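Local coordinates for protein beta-gamma-crystallin (Geodia cydonium, PDB 4IAU) that is a calcium-binding member of the beta/gamma-crystallin family, built from Greek key strand motifs, whose biological role is not established, at residues 2-8 with 36-41. Residues are numbered along the deposited sequence; the frame is centred on the assembly and turned at random. Where two conformers were deposited one is given.
Sequences STAKVTL and KGMWIF. With GOL (glycerol), chain F.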
loop_
_atom_site.group_PDB
_atom_site.type_symbol
_atom_site.label_atom_id
_atom_site.label_comp_id
_atom_site.label_asym_id
_atom_site.label_seq_id
_atom_site.Cartn_x
_atom_site.Cartn_y
_atom_site.Cartn_z
ATOM N N SER A 2 9.457 15.936 6.672
ATOM C CA SER A 2 9.041 14.691 6.077
ATOM C C SER A 2 7.680 14.318 6.611
ATOM O O SER A 2 7.441 14.482 7.808
ATOM C CB SER A 2 9.993 13.530 6.419
ATOM O OG SER A 2 10.071 13.435 7.841
ATOM N N THR A 3 6.854 13.782 5.747
ATOM C CA THR A 3 5.529 13.329 6.090
ATOM C C THR A 3 5.449 11.840 6.468
ATOM O O THR A 3 4.539 11.422 7.237
ATOM C CB THR A 3 4.568 13.631 4.918
ATOM O OG1 THR A 3 4.723 15.031 4.633
ATOM C CG2 THR A 3 3.206 13.502 5.495
ATOM N N ALA A 4 6.330 11.025 5.983
ATOM C CA ALA A 4 6.466 9.614 6.395
ATOM C C ALA A 4 7.937 9.362 6.671
ATOM O O ALA A 4 8.804 9.892 5.974
ATOM C CB ALA A 4 5.943 8.699 5.310
ATOM N N LYS A 5 8.213 8.522 7.682
ATOM C CA LYS A 5 9.594 8.276 8.068
ATOM C C LYS A 5 9.700 6.919 8.735
ATOM O O LYS A 5 8.852 6.567 9.572
ATOM C CB LYS A 5 10.107 9.405 8.954
ATOM C CG LYS A 5 11.601 9.465 9.087
ATOM C CD LYS A 5 12.028 10.701 9.908
ATOM C CE LYS A 5 13.540 10.771 9.967
ATOM N NZ LYS A 5 13.902 11.981 10.804
ATOM N N VAL A 6 10.736 6.181 8.403
ATOM C CA VAL A 6 11.019 4.895 9.011
ATOM C C VAL A 6 12.526 4.775 9.245
ATOM O O VAL A 6 13.317 5.170 8.417
ATOM C CB VAL A 6 10.450 3.726 8.174
ATOM C CG1 VAL A 6 11.073 3.680 6.774
ATOM C CG2 VAL A 6 10.626 2.399 8.888
ATOM N N THR A 7 12.869 4.179 10.379
ATOM C CA THR A 7 14.223 3.812 10.688
ATOM C C THR A 7 14.381 2.300 10.493
ATOM O O THR A 7 13.558 1.516 10.965
ATOM C CB THR A 7 14.562 4.124 12.156
ATOM O OG1 THR A 7 14.475 5.532 12.367
ATOM C CG2 THR A 7 15.971 3.623 12.548
ATOM N N LEU A 8 15.441 1.912 9.789
ATOM C CA LEU A 8 15.781 0.528 9.557
ATOM C C LEU A 8 17.194 0.290 10.045
ATOM O O LEU A 8 18.072 1.133 9.928
ATOM C CB LEU A 8 15.681 0.141 8.070
ATOM C CG LEU A 8 14.255 0.191 7.489
ATOM C CD1 LEU A 8 14.286 0.054 5.999
ATOM C CD2 LEU A 8 13.422 -0.863 8.120
ATOM N N LYS A 36 6.908 7.924 11.507
ATOM C CA LYS A 36 5.833 8.747 10.969
ATOM C C LYS A 36 5.185 8.001 9.810
ATOM O O LYS A 36 5.846 7.522 8.904
ATOM C CB LYS A 36 6.299 10.101 10.433
ATOM C CG LYS A 36 7.031 10.985 11.408
ATOM C CD LYS A 36 7.499 12.283 10.665
ATOM C CE LYS A 36 8.295 13.128 11.558
ATOM N NZ LYS A 36 8.772 14.249 10.663
ATOM N N GLY A 37 3.860 7.959 9.827
ATOM C CA GLY A 37 3.095 7.448 8.703
ATOM C C GLY A 37 2.850 5.951 8.812
ATOM O O GLY A 37 2.754 5.373 9.893
HETATM N N MSE A 38 2.681 5.319 7.648
HETATM C CA MSE A 38 2.413 3.900 7.524
HETATM C C MSE A 38 3.253 3.383 6.354
HETATM O O MSE A 38 3.295 4.038 5.313
HETATM C CB MSE A 38 0.942 3.635 7.243
HETATM C CG MSE A 38 0.042 3.991 8.385
HETATM SE SE MSE A 38 -1.803 3.456 7.986
HETATM C CE MSE A 38 -1.408 2.337 6.477
ATOM N N TRP A 39 3.903 2.247 6.533
ATOM C CA TRP A 39 4.791 1.730 5.541
ATOM C C TRP A 39 4.484 0.264 5.232
ATOM O O TRP A 39 4.055 -0.476 6.098
ATOM C CB TRP A 39 6.259 1.835 6.001
ATOM C CG TRP A 39 6.760 3.240 6.091
ATOM C CD1 TRP A 39 6.413 4.182 7.018
ATOM C CD2 TRP A 39 7.674 3.873 5.203
ATOM N NE1 TRP A 39 7.080 5.366 6.767
ATOM C CE2 TRP A 39 7.866 5.197 5.663
ATOM C CE3 TRP A 39 8.410 3.437 4.073
ATOM C CZ2 TRP A 39 8.736 6.096 5.012
ATOM C CZ3 TRP A 39 9.266 4.321 3.423
ATOM C CH2 TRP A 39 9.409 5.643 3.907
ATOM N N ILE A 40 4.795 -0.150 4.013
ATOM C CA ILE A 40 4.660 -1.539 3.611
ATOM C C ILE A 40 6.023 -1.998 3.137
ATOM O O ILE A 40 6.723 -1.298 2.390
ATOM C CB ILE A 40 3.601 -1.763 2.499
ATOM C CG1 ILE A 40 2.340 -0.975 2.778
ATOM C CG2 ILE A 40 3.311 -3.257 2.369
ATOM C CD1 ILE A 40 1.304 -0.972 1.720
ATOM N N PHE A 41 6.407 -3.187 3.588
ATOM C CA PHE A 41 7.673 -3.844 3.305
ATOM C C PHE A 41 7.409 -5.107 2.514
ATOM O O PHE A 41 6.430 -5.814 2.791
ATOM C CB PHE A 41 8.451 -4.158 4.585
ATOM C CG PHE A 41 8.659 -2.905 5.436
ATOM C CD1 PHE A 41 7.618 -2.492 6.276
ATOM C CD2 PHE A 41 9.840 -2.173 5.348
ATOM C CE1 PHE A 41 7.796 -1.292 6.952
ATOM C CE2 PHE A 41 9.970 -0.971 6.009
ATOM C CZ PHE A 41 8.926 -0.545 6.789
HETATM C C1 GOL F . 13.122 14.730 9.968
HETATM O O1 GOL F . 12.716 14.156 8.673
HETATM C C2 GOL F . 11.826 15.263 10.486
HETATM O O2 GOL F . 10.935 14.700 9.519
HETATM C C3 GOL F . 11.410 14.980 11.900
HETATM O O3 GOL F . 11.331 13.551 12.301
#
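Lys5 and Lys36 form an antiparallel hydrogen-bonded pair: Lys5 N donates to Lys36 O at 2.8 Å and Lys36 N returns a bond to Lys5 O at 3.1 Å, both nearly straight at 167° and 165°. Lys36 O takes a second hydrogen bond from the indole, Trp39 NE1 lying 3.3 Å from it and close to the line of the C=O, so one carbonyl ties the backbone pairing of Lys5 with Lys36 to the N-H edge of the indole, with Lys36 O in the ring plane. At the chain start, Lys36 NZ reaches Ser2 O and Ser2 OG, each at 3.2 Å; the lysine chain, extended beyond CG, carries the ammonium that far. Past Gly37, where a CB would be jammed against the preceding carbonyl O, the chain leaves the sheet containing 5-9 and 31-36 and enters the sheet of 38-42, the two packing face to face as in the Greek key sandwich of beta/gamma-crystallins. The apolar contacts fill the space between them. Val6 CG1 sits 3.5 Å from the centroid of the Trp39 six-membered ring, 3° off its normal, a CH-pi contact over the face. With CG2 anti to the backbone N, Val6 meets the edge of Phe41 at CZ, and Leu8 CD2 approaches Phe41 CE2. Replacing Trp39 with a leucine would probably leave Val6 CG1 without its aromatic face and Lys36 O without its second donor.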